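PDB 4X5M: uncharacterized protein from Escherichia coli UMEA 3162-1, which works as a homodimer that mediates the transmembrane transport of sugar down its concentration gradient, probably by rocking movements that open a binding cavity alternately to either side. Local coordinates for residues A[7-12]-A[59-64]; A[42-47]-A[68-73]; A[35-40]-A[75-80]. One frame throughout, in Å; residues are numbered along the deposited sequence.

Contact 1. Residues A[7-12]-A[59-64]; sequences TGLFAA and DFAVLI. With OLA (oleic acid), chain F; OLB ((2S)-2,3-dihydroxypropyl (9Z)-octadec-9-enoate), chain G.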
loop_
_atom_site.group_PDB
_atom_site.type_symbol
_atom_site.label_atom_id
_atom_site.label_comp_id
_atom_site.label_asym_id
_atom_site.label_seq_id
_atom_site.Cartn_x
_atom_site.Cartn_y
_atom_site.Cartn_z
ATOM N N THR A 7 -8.134 -3.382 -16.060
ATOM C CA THR A 7 -8.655 -3.327 -14.698
ATOM C C THR A 7 -7.514 -3.270 -13.686
ATOM O O THR A 7 -7.558 -2.496 -12.728
ATOM C CB THR A 7 -9.554 -4.540 -14.387
ATOM O OG1 THR A 7 -10.591 -4.633 -15.371
ATOM C CG2 THR A 7 -10.182 -4.404 -13.007
ATOM N N GLY A 8 -6.492 -4.089 -13.910
ATOM C CA GLY A 8 -5.328 -4.115 -13.043
ATOM C C GLY A 8 -4.547 -2.817 -13.092
ATOM O O GLY A 8 -4.094 -2.313 -12.063
ATOM N N LEU A 9 -4.386 -2.274 -14.296
ATOM C CA LEU A 9 -3.702 -0.999 -14.480
ATOM C C LEU A 9 -4.515 0.128 -13.854
ATOM O O LEU A 9 -3.958 1.073 -13.294
ATOM C CB LEU A 9 -3.461 -0.725 -15.965
ATOM C CG LEU A 9 -2.563 -1.737 -16.679
ATOM C CD1 LEU A 9 -2.468 -1.424 -18.162
ATOM C CD2 LEU A 9 -1.183 -1.761 -16.041
ATOM N N PHE A 10 -5.836 0.015 -13.963
ATOM C CA PHE A 10 -6.758 0.942 -13.316
ATOM C C PHE A 10 -6.549 0.898 -11.807
ATOM O O PHE A 10 -6.464 1.934 -11.146
ATOM C CB PHE A 10 -8.204 0.586 -13.676
ATOM C CG PHE A 10 -9.226 1.572 -13.181
ATOM C CD1 PHE A 10 -9.540 2.696 -13.927
ATOM C CD2 PHE A 10 -9.894 1.360 -11.986
ATOM C CE1 PHE A 10 -10.488 3.599 -13.482
ATOM C CE2 PHE A 10 -10.843 2.259 -11.535
ATOM C CZ PHE A 10 -11.142 3.379 -12.285
ATOM N N ALA A 11 -6.454 -0.317 -11.277
ATOM C CA ALA A 11 -6.209 -0.535 -9.858
ATOM C C ALA A 11 -4.832 -0.030 -9.449
ATOM O O ALA A 11 -4.687 0.641 -8.426
ATOM C CB ALA A 11 -6.346 -2.013 -9.521
ATOM N N ALA A 12 -3.828 -0.364 -10.253
ATOM C CA ALA A 12 -2.452 0.031 -9.977
ATOM C C ALA A 12 -2.305 1.548 -9.930
ATOM O O ALA A 12 -1.583 2.079 -9.089
ATOM C CB ALA A 12 -1.513 -0.561 -11.020
ATOM N N ASP A 59 2.251 -10.826 -14.787
ATOM C CA ASP A 59 1.250 -9.839 -14.414
ATOM C C ASP A 59 1.867 -8.446 -14.399
ATOM O O ASP A 59 2.499 -8.050 -13.420
ATOM C CB ASP A 59 0.658 -10.181 -13.043
ATOM C CG ASP A 59 -0.645 -9.458 -12.767
ATOM O OD1 ASP A 59 -0.779 -8.280 -13.157
ATOM O OD2 ASP A 59 -1.543 -10.074 -12.155
ATOM N N PHE A 60 1.681 -7.704 -15.486
ATOM C CA PHE A 60 2.294 -6.387 -15.610
ATOM C C PHE A 60 1.644 -5.369 -14.678
ATOM O O PHE A 60 2.275 -4.389 -14.287
ATOM C CB PHE A 60 2.224 -5.889 -17.055
ATOM C CG PHE A 60 2.959 -4.598 -17.281
ATOM C CD1 PHE A 60 4.342 -4.581 -17.372
ATOM C CD2 PHE A 60 2.270 -3.402 -17.392
ATOM C CE1 PHE A 60 5.025 -3.396 -17.573
ATOM C CE2 PHE A 60 2.947 -2.212 -17.594
ATOM C CZ PHE A 60 4.326 -2.209 -17.684
ATOM N N ALA A 61 0.382 -5.603 -14.328
ATOM C CA ALA A 61 -0.322 -4.727 -13.399
ATOM C C ALA A 61 0.331 -4.781 -12.023
ATOM O O ALA A 61 0.629 -3.749 -11.424
ATOM C CB ALA A 61 -1.789 -5.110 -13.309
ATOM N N VAL A 62 0.553 -5.996 -11.531
ATOM C CA VAL A 62 1.230 -6.202 -10.258
ATOM C C VAL A 62 2.667 -5.698 -10.333
ATOM O O VAL A 62 3.167 -5.068 -9.400
ATOM C CB VAL A 62 1.219 -7.692 -9.853
ATOM C CG1 VAL A 62 2.134 -7.940 -8.662
ATOM C CG2 VAL A 62 -0.202 -8.148 -9.547
ATOM N N LEU A 63 3.317 -5.969 -11.461
ATOM C CA LEU A 63 4.704 -5.569 -11.678
ATOM C C LEU A 63 4.908 -4.061 -11.586
ATOM O O LEU A 63 5.669 -3.587 -10.743
ATOM C CB LEU A 63 5.194 -6.071 -13.038
ATOM C CG LEU A 63 6.019 -7.358 -13.022
ATOM C CD1 LEU A 63 6.464 -7.734 -14.427
ATOM C CD2 LEU A 63 7.220 -7.203 -12.100
ATOM N N ILE A 64 4.230 -3.310 -12.450
ATOM C CA ILE A 64 4.434 -1.866 -12.521
ATOM C C ILE A 64 3.988 -1.170 -11.236
ATOM O O ILE A 64 4.546 -0.142 -10.857
ATOM C CB ILE A 64 3.697 -1.244 -13.738
ATOM C CG1 ILE A 64 4.188 0.184 -13.994
ATOM C CG2 ILE A 64 2.183 -1.278 -13.547
ATOM C CD1 ILE A 64 3.510 0.862 -15.166
HETATM C C12 OLA F . -1.981 3.469 -17.490
HETATM C C13 OLA F . -1.921 3.728 -16.001
HETATM C C14 OLA F . -0.744 2.982 -15.414
HETATM C C15 OLA F . -0.842 2.994 -13.905
HETATM C C16 OLA F . 0.165 2.017 -13.340
HETATM C C17 OLA F . 1.314 2.783 -12.724
HETATM C C18 OLA F . 1.071 2.929 -11.238
HETATM C C1 OLB G . 1.523 -2.836 -3.380
HETATM C C2 OLB G . 1.261 -1.407 -2.960
HETATM C C3 OLB G . 1.506 -1.303 -1.470
HETATM C C4 OLB G . 0.340 -0.616 -0.786
HETATM C C5 OLB G . 0.118 -1.235 0.584
HETATM O O19 OLB G . 2.309 -3.517 -2.751
HETATM O O20 OLB G . 0.850 -3.377 -4.486
HETATM C C21 OLB G . 0.754 -4.781 -4.453
HETATM C C22 OLB G . -0.249 -5.229 -5.488
HETATM O O23 OLB G . 0.435 -5.792 -6.581
HETATM C C24 OLB G . -1.164 -6.265 -4.881
HETATM O O25 OLB G . -2.329 -5.627 -4.409
HETATM C C6 OLB G . -1.078 -0.637 1.302
HETATM C C7 OLB G . -0.808 0.813 1.665
HETATM C C8 OLB G . -0.773 1.057 3.170
HETATM C C9 OLB G . -2.139 1.444 3.716
HETATM C C10 OLB G . -2.591 2.718 3.767
HETATM C C11 OLB G . -1.743 3.877 3.292
HETATM C C12 OLB G . -0.862 4.385 4.418
HETATM C C13 OLB G . 0.533 4.551 3.855
HETATM C C14 OLB G . 1.586 4.441 4.934
HETATM C C15 OLB G . 2.940 4.548 4.271
HETATM C C16 OLB G . 3.088 3.408 3.287
HETATM C C17 OLB G . 3.752 3.901 2.021
HETATM C C18 OLB G . 3.130 3.185 0.845
#
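The ring of Phe60 meets Leu9 at its edge, where Leu9 CD2 lies near the ring plane, 4.1 Å from Phe60 CD2; Ile64 CB, one helical turn on, sits over one face, offset toward the rim. This is where the first and third transmembrane helices of the three-helix SemiSWEET bundle pack, and their short segments run nearly parallel, with axes 8.6 Å apart at closest approach and a crossing angle of -19°. At Gly8 the backbones come close, the CA atoms of Gly8 and Ala61 being 5.1 Å apart, and Ala61 CB lands on the glycine backbone, 3.6 Å from Gly8 C. Leu9 CD2 also lies 4.2 Å from Ile64 CG2. Farther along, Ala12 CB rests against Ala61 O. An oleic acid tail runs past Ala12 and Ile64, consistent with a lipid-facing flank, whereas the second subunit packs its Tyr53 on Ala61. Tyr53 of that subunit also hydrogen-bonds Asp59 OD1. The same carboxylate oxygen N-caps helix 60-86, accepting from Val62 N at 3.1 Å with an N-H...O angle of 168°, the donor standing above the carboxylate plane.

Contact 2. Residues A[42-47]-A[68-73]; sequences MFLTGV and VTLFLA. With OLA (oleic acid), chain E; OLB ((2S)-2,3-dihydroxypropyl (9Z)-octadec-9-enoate), chain G.
Phe43 and Thr69 cross at about a right angle, the methyl of Thr69 meeting the far end of the ring: Thr69 CG2 is 3.6 Å from Phe43 CE2. The first torsion of Phe43 sets CG anti to the backbone N (chi1 -176°), and the CE2 contact locates the ring beyond it. Ala73 CB lies at the ring edge near its plane, 4.0 Å from Phe43 CE2, while Val47 CG2, from the next turn of the same helix, sits over one face, 3.9 Å above the plane and offset toward the rim. Val47 CG2 also approaches Thr69 CG2 to 3.9 Å, with the two side chains oblique to each other, and its other branch, CG1, leans on Leu70 CB.

Leu44 and Leu70 form a second perpendicular pair beside the first. Leu44 CD2 touches Leu70 CD1 at 3.7 Å and Ala73 CB at the same distance, so one methyl packs against two residues of the opposing helix. This is the buried middle of the antiparallel packing of transmembrane helices 2 and 3 in the SemiSWEET protomer, the segment directions 156° apart and the axes 10.2 Å from each other at closest approach; this wide spacing is filled by branched and aromatic side chains.

Beyond the ring, carbon C3 of the bound monoolein lies at the edge, 3.5 Å from Phe43 CZ, and Phe19 of the second subunit meets Phe43 edge-to-face. Phe43 therefore joins the helix pair to both the dimer partner and the bound lipid. Thr69 turns its two branches to different tasks: CG2 enters the apolar interface, while OG1 hydrogen-bonds Ala65 O within helix 60-86. The contacts between the segments are thus carbon against carbon, held by fit of shape rather than by directional bonds.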
loop_
_atom_site.group_PDB
_atom_site.type_symbol
_atom_site.label_atom_id
_atom_site.label_comp_id
_atom_site.label_asym_id
_atom_site.label_seq_id
_atom_site.Cartn_x
_atom_site.Cartn_y
_atom_site.Cartn_z
ATOM N N MET A 42 10.095 -4.232 6.241
ATOM C CA MET A 42 9.056 -5.237 6.042
ATOM C C MET A 42 8.277 -4.962 4.760
ATOM O O MET A 42 7.999 -5.872 3.979
ATOM C CB MET A 42 8.095 -5.274 7.233
ATOM C CG MET A 42 8.604 -6.030 8.444
ATOM S SD MET A 42 7.323 -6.175 9.704
ATOM C CE MET A 42 5.984 -6.870 8.736
ATOM N N PHE A 43 7.929 -3.695 4.557
ATOM C CA PHE A 43 7.167 -3.273 3.388
ATOM C C PHE A 43 7.933 -3.544 2.097
ATOM O O PHE A 43 7.382 -4.089 1.143
ATOM C CB PHE A 43 6.820 -1.786 3.490
ATOM C CG PHE A 43 5.958 -1.283 2.366
ATOM C CD1 PHE A 43 4.647 -1.709 2.238
ATOM C CD2 PHE A 43 6.455 -0.372 1.448
ATOM C CE1 PHE A 43 3.850 -1.246 1.208
ATOM C CE2 PHE A 43 5.662 0.096 0.417
ATOM C CZ PHE A 43 4.359 -0.341 0.298
ATOM N N LEU A 44 9.206 -3.159 2.081
ATOM C CA LEU A 44 10.052 -3.347 0.907
ATOM C C LEU A 44 10.303 -4.824 0.625
ATOM O O LEU A 44 10.402 -5.233 -0.532
ATOM C CB LEU A 44 11.381 -2.610 1.082
ATOM C CG LEU A 44 11.322 -1.095 0.872
ATOM C CD1 LEU A 44 12.651 -0.450 1.219
ATOM C CD2 LEU A 44 10.933 -0.785 -0.562
ATOM N N THR A 45 10.407 -5.618 1.687
ATOM C CA THR A 45 10.560 -7.063 1.549
ATOM C C THR A 45 9.379 -7.645 0.780
ATOM O O THR A 45 9.548 -8.491 -0.099
ATOM C CB THR A 45 10.676 -7.755 2.923
ATOM O OG1 THR A 45 11.858 -7.297 3.592
ATOM C CG2 THR A 45 10.752 -9.264 2.760
ATOM N N GLY A 46 8.182 -7.172 1.110
ATOM C CA GLY A 46 6.979 -7.603 0.424
ATOM C C GLY A 46 6.911 -7.091 -1.002
ATOM O O GLY A 46 6.485 -7.812 -1.906
ATOM N N VAL A 47 7.328 -5.843 -1.203
ATOM C CA VAL A 47 7.328 -5.232 -2.531
ATOM C C VAL A 47 8.213 -6.015 -3.494
ATOM O O VAL A 47 7.813 -6.310 -4.621
ATOM C CB VAL A 47 7.802 -3.762 -2.480
ATOM C CG1 VAL A 47 8.053 -3.231 -3.884
ATOM C CG2 VAL A 47 6.779 -2.898 -1.760
ATOM N N VAL A 68 7.018 0.918 -9.224
ATOM C CA VAL A 68 6.837 2.331 -8.908
ATOM C C VAL A 68 6.850 2.541 -7.396
ATOM O O VAL A 68 7.453 3.495 -6.897
ATOM C CB VAL A 68 5.519 2.887 -9.496
ATOM C CG1 VAL A 68 5.298 4.321 -9.044
ATOM C CG2 VAL A 68 5.541 2.812 -11.011
ATOM N N THR A 69 6.194 1.636 -6.674
ATOM C CA THR A 69 6.202 1.658 -5.213
ATOM C C THR A 69 7.632 1.583 -4.686
ATOM O O THR A 69 7.997 2.293 -3.749
ATOM C CB THR A 69 5.377 0.495 -4.622
ATOM O OG1 THR A 69 4.012 0.614 -5.038
ATOM C CG2 THR A 69 5.436 0.512 -3.104
ATOM N N LEU A 70 8.438 0.726 -5.306
ATOM C CA LEU A 70 9.837 0.572 -4.924
ATOM C C LEU A 70 10.613 1.875 -5.106
ATOM O O LEU A 70 11.413 2.255 -4.253
ATOM C CB LEU A 70 10.493 -0.548 -5.737
ATOM C CG LEU A 70 11.984 -0.791 -5.485
ATOM C CD1 LEU A 70 12.226 -1.228 -4.047
ATOM C CD2 LEU A 70 12.533 -1.818 -6.463
ATOM N N PHE A 71 10.364 2.560 -6.219
ATOM C CA PHE A 71 11.043 3.819 -6.517
ATOM C C PHE A 71 10.583 4.955 -5.608
ATOM O O PHE A 71 11.214 6.011 -5.553
ATOM C CB PHE A 71 10.830 4.209 -7.982
ATOM C CG PHE A 71 11.854 3.633 -8.919
ATOM C CD1 PHE A 71 11.747 2.327 -9.368
ATOM C CD2 PHE A 71 12.922 4.400 -9.355
ATOM C CE1 PHE A 71 12.689 1.797 -10.231
ATOM C CE2 PHE A 71 13.866 3.877 -10.216
ATOM C CZ PHE A 71 13.750 2.574 -10.656
ATOM N N LEU A 72 9.478 4.739 -4.902
ATOM C CA LEU A 72 8.964 5.729 -3.963
ATOM C C LEU A 72 9.348 5.386 -2.529
ATOM O O LEU A 72 9.681 6.268 -1.739
ATOM C CB LEU A 72 7.442 5.846 -4.085
ATOM C CG LEU A 72 6.914 6.620 -5.294
ATOM C CD1 LEU A 72 5.393 6.590 -5.334
ATOM C CD2 LEU A 72 7.424 8.053 -5.261
ATOM N N ALA A 73 9.311 4.098 -2.203
ATOM C CA ALA A 73 9.550 3.641 -0.837
ATOM C C ALA A 73 11.034 3.579 -0.483
ATOM O O ALA A 73 11.428 3.948 0.622
ATOM C CB ALA A 73 8.905 2.277 -0.623
HETATM C C1 OLA E . 9.484 -9.065 -17.330
HETATM O O1 OLA E . 10.441 -9.853 -17.550
HETATM O O2 OLA E . 8.297 -9.470 -17.435
HETATM C C2 OLA E . 9.762 -7.631 -16.935
HETATM C C3 OLA E . 10.107 -7.579 -15.463
HETATM C C4 OLA E . 11.350 -6.744 -15.246
HETATM C C5 OLA E . 11.974 -7.149 -13.928
HETATM C C6 OLA E . 12.738 -5.990 -13.326
HETATM C C7 OLA E . 13.124 -6.338 -11.904
HETATM C C8 OLA E . 13.873 -5.182 -11.279
HETATM C C9 OLA E . 12.894 -4.279 -10.564
HETATM C C10 OLA E . 13.289 -3.082 -10.083
HETATM C C11 OLA E . 14.719 -2.616 -10.252
HETATM C C12 OLA E . 14.854 -1.218 -9.691
HETATM C C13 OLA E . 16.244 -0.685 -9.957
HETATM C C14 OLA E . 16.781 -0.016 -8.708
HETATM C C15 OLA E . 15.784 0.995 -8.184
HETATM C C16 OLA E . 16.145 1.361 -6.762
HETATM C C17 OLA E . 15.061 2.234 -6.168
HETATM C C18 OLA E . 15.224 3.655 -6.662
HETATM C C1 OLB G . 1.523 -2.836 -3.380
HETATM C C2 OLB G . 1.261 -1.407 -2.960
HETATM C C3 OLB G . 1.506 -1.303 -1.470
HETATM C C4 OLB G . 0.340 -0.616 -0.786
HETATM C C5 OLB G . 0.118 -1.235 0.584
HETATM O O19 OLB G . 2.309 -3.517 -2.751
HETATM O O20 OLB G . 0.850 -3.377 -4.486
HETATM C C21 OLB G . 0.754 -4.781 -4.453
HETATM C C22 OLB G . -0.249 -5.229 -5.488
HETATM O O23 OLB G . 0.435 -5.792 -6.581
HETATM C C24 OLB G . -1.164 -6.265 -4.881
HETATM O O25 OLB G . -2.329 -5.627 -4.409
HETATM C C6 OLB G . -1.078 -0.637 1.302
HETATM C C7 OLB G . -0.808 0.813 1.665
HETATM C C8 OLB G . -0.773 1.057 3.170
HETATM C C9 OLB G . -2.139 1.444 3.716
HETATM C C10 OLB G . -2.591 2.718 3.767
HETATM C C11 OLB G . -1.743 3.877 3.292
HETATM C C12 OLB G . -0.862 4.385 4.418
HETATM C C13 OLB G . 0.533 4.551 3.855
HETATM C C14 OLB G . 1.586 4.441 4.934
HETATM C C15 OLB G . 2.940 4.548 4.271
HETATM C C16 OLB G . 3.088 3.408 3.287
HETATM C C17 OLB G . 3.752 3.901 2.021
HETATM C C18 OLB G . 3.130 3.185 0.845
#

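Contact 3. Residues A[35-40]-A[75-80]; sequences ISVVMY and PVLVIT. With OLA (oleic acid), chain D.
The CA atoms of Tyr40 and Leu77 are 6.5 Å apart and those of Ile35 and Thr80 7.2 Å, so the pairing runs in opposite senses along the two segments, as expected where transmembrane helices 2 and 3 of the SemiSWEET bundle pack antiparallel. Tyr40 and Val76 cross at about a right angle: Val76 CG1 meets the phenol end of the ring obliquely, 3.6 Å from Tyr40 CZ. Ile35, just ahead of the helix, brings CD1 to 3.7 Å from the same Val76 CG1, which thus has a neighbour from each end of segment 35-40. Val37 divides its branches, with CG1 against Leu77 CD1 and CG2 at 3.8 Å from Thr80 CG2.

Helix 60-86 is kinked at Pro75, whose N makes no bond to the preceding turn; after it, Val76, Leu77 and Thr80 are the residues that meet segment 35-40. There Ser36 is the N-cap of helix 37-57, its OG accepting from Met39 N. Beyond the pair, Phe19 of the second subunit meets the Tyr40 ring edge-to-face, and Thr26 of helix 20-29 touches Ile35. Thr80 presents its methyl to Val37 while its hydroxyl, although 3.5 Å from Ile35 CG2, donates to Val76 O: the 2.7 Å bond from Thr80 OG1 comes from above the carbonyl plane, and Thr80 N reaches Val76 O from the opposite face.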
loop_
_atom_site.group_PDB
_atom_site.type_symbol
_atom_site.label_atom_id
_atom_site.label_comp_id
_atom_site.label_asym_id
_atom_site.label_seq_id
_atom_site.Cartn_x
_atom_site.Cartn_y
_atom_site.Cartn_z
ATOM N N ILE A 35 8.539 7.917 10.869
ATOM C CA ILE A 35 8.750 6.789 9.969
ATOM C C ILE A 35 9.522 5.664 10.652
ATOM O O ILE A 35 10.624 5.872 11.160
ATOM C CB ILE A 35 9.508 7.219 8.698
ATOM C CG1 ILE A 35 8.681 8.233 7.907
ATOM C CG2 ILE A 35 9.834 6.008 7.838
ATOM C CD1 ILE A 35 9.337 8.691 6.623
ATOM N N SER A 36 8.933 4.473 10.662
ATOM C CA SER A 36 9.580 3.306 11.248
ATOM C C SER A 36 10.455 2.583 10.232
ATOM O O SER A 36 9.987 2.193 9.161
ATOM C CB SER A 36 8.541 2.340 11.815
ATOM O OG SER A 36 9.118 1.076 12.086
ATOM N N VAL A 37 11.725 2.409 10.581
ATOM C CA VAL A 37 12.664 1.681 9.735
ATOM C C VAL A 37 12.212 0.236 9.542
ATOM O O VAL A 37 12.227 -0.284 8.425
ATOM C CB VAL A 37 14.086 1.700 10.331
ATOM C CG1 VAL A 37 15.019 0.811 9.523
ATOM C CG2 VAL A 37 14.616 3.125 10.388
ATOM N N VAL A 38 11.793 -0.398 10.634
ATOM C CA VAL A 38 11.348 -1.789 10.604
ATOM C C VAL A 38 10.147 -1.987 9.681
ATOM O O VAL A 38 10.109 -2.934 8.894
ATOM C CB VAL A 38 10.984 -2.292 12.018
ATOM C CG1 VAL A 38 10.346 -3.674 11.950
ATOM C CG2 VAL A 38 12.217 -2.316 12.905
ATOM N N MET A 39 9.174 -1.085 9.772
ATOM C CA MET A 39 7.974 -1.183 8.946
ATOM C C MET A 39 8.300 -1.054 7.459
ATOM O O MET A 39 7.726 -1.760 6.630
ATOM C CB MET A 39 6.944 -0.121 9.355
ATOM C CG MET A 39 6.323 -0.352 10.725
ATOM S SD MET A 39 4.730 0.477 10.939
ATOM C CE MET A 39 5.177 2.182 10.641
ATOM N N TYR A 40 9.228 -0.163 7.123
ATOM C CA TYR A 40 9.593 0.045 5.725
ATOM C C TYR A 40 10.420 -1.111 5.170
ATOM O O TYR A 40 10.308 -1.449 3.992
ATOM C CB TYR A 40 10.345 1.367 5.555
ATOM C CG TYR A 40 9.464 2.477 5.033
ATOM C CD1 TYR A 40 8.641 3.195 5.890
ATOM C CD2 TYR A 40 9.438 2.792 3.681
ATOM C CE1 TYR A 40 7.825 4.206 5.419
ATOM C CE2 TYR A 40 8.624 3.801 3.197
ATOM C CZ TYR A 40 7.820 4.505 4.072
ATOM O OH TYR A 40 7.008 5.510 3.598
ATOM N N PRO A 75 13.709 5.365 -1.610
ATOM C CA PRO A 75 14.339 6.636 -1.229
ATOM C C PRO A 75 13.900 7.130 0.147
ATOM O O PRO A 75 14.697 7.749 0.852
ATOM C CB PRO A 75 13.871 7.601 -2.325
ATOM C CG PRO A 75 13.583 6.731 -3.487
ATOM C CD PRO A 75 12.995 5.490 -2.895
ATOM N N VAL A 76 12.651 6.862 0.517
ATOM C CA VAL A 76 12.140 7.246 1.830
ATOM C C VAL A 76 12.924 6.560 2.948
ATOM O O VAL A 76 13.303 7.196 3.934
ATOM C CB VAL A 76 10.640 6.913 1.971
ATOM C CG1 VAL A 76 10.185 7.073 3.415
ATOM C CG2 VAL A 76 9.813 7.798 1.052
ATOM N N LEU A 77 13.178 5.264 2.787
ATOM C CA LEU A 77 13.948 4.517 3.776
ATOM C C LEU A 77 15.393 5.010 3.832
ATOM O O LEU A 77 15.973 5.125 4.913
ATOM C CB LEU A 77 13.914 3.015 3.476
ATOM C CG LEU A 77 14.703 2.123 4.443
ATOM C CD1 LEU A 77 14.299 2.395 5.884
ATOM C CD2 LEU A 77 14.516 0.653 4.108
ATOM N N VAL A 78 15.964 5.305 2.665
ATOM C CA VAL A 78 17.327 5.827 2.581
ATOM C C VAL A 78 17.485 7.113 3.387
ATOM O O VAL A 78 18.390 7.232 4.213
ATOM C CB VAL A 78 17.744 6.101 1.120
ATOM C CG1 VAL A 78 18.985 6.982 1.075
ATOM C CG2 VAL A 78 17.988 4.798 0.381
ATOM N N ILE A 79 16.595 8.070 3.143
ATOM C CA ILE A 79 16.603 9.335 3.869
ATOM C C ILE A 79 16.386 9.107 5.364
ATOM O O ILE A 79 17.014 9.761 6.199
ATOM C CB ILE A 79 15.522 10.298 3.330
ATOM C CG1 ILE A 79 15.757 10.588 1.846
ATOM C CG2 ILE A 79 15.510 11.595 4.125
ATOM C CD1 ILE A 79 14.650 11.392 1.200
ATOM N N THR A 80 15.505 8.167 5.693
ATOM C CA THR A 80 15.217 7.835 7.085
ATOM C C THR A 80 16.463 7.324 7.802
ATOM O O THR A 80 16.756 7.732 8.926
ATOM C CB THR A 80 14.103 6.774 7.198
ATOM O OG1 THR A 80 12.899 7.276 6.606
ATOM C CG2 THR A 80 13.835 6.431 8.656
HETATM C C1 OLA D . 17.545 10.815 -1.824
HETATM O O1 OLA D . 18.170 11.483 -0.959
HETATM O O2 OLA D . 16.875 9.805 -1.479
HETATM C C2 OLA D . 17.596 11.222 -3.279
HETATM C C3 OLA D . 17.068 10.090 -4.132
HETATM C C4 OLA D . 18.214 9.197 -4.555
HETATM C C5 OLA D . 17.672 7.858 -5.006
HETATM C C6 OLA D . 18.553 6.756 -4.461
HETATM C C7 OLA D . 17.701 5.561 -4.093
HETATM C C8 OLA D . 18.582 4.452 -3.557
HETATM C C9 OLA D . 19.312 3.788 -4.704
HETATM C C10 OLA D . 19.649 2.484 -4.629
HETATM C C11 OLA D . 19.295 1.671 -3.402
HETATM C C12 OLA D . 19.597 0.211 -3.663
HETATM C C13 OLA D . 18.492 -0.391 -4.505
HETATM C C14 OLA D . 18.978 -1.667 -5.155
HETATM C C15 OLA D . 17.874 -2.248 -6.011
HETATM C C16 OLA D . 18.331 -3.548 -6.639
HETATM C C17 OLA D . 17.118 -4.371 -7.011
HETATM C C18 OLA D . 17.536 -5.532 -7.884
#

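From the N terminus, helix 3-17 enters contact 1, which closes the longest loop by bringing residues 7-12 to the start of helix 60-86. Helix 20-29 follows, and the chain then turns into helix 37-57, whose first residues open contact 3 and whose middle opens contact 2. Helix 60-86 returns alongside it; of these two, contact 2 closes before contact 3, which encloses it as in a hairpin. Contact 1 crosses both, since residues 59-64 come after both have opened and before either has closed. Contacts 2 and 3 form a continuous seam, with Leu44 CD1 3.6 Å from Leu77 CD2; contacts 1 and 3 lie on opposite sides of the chain centre, about 25 Å apart between centres. Helix 60-86 takes part in all three.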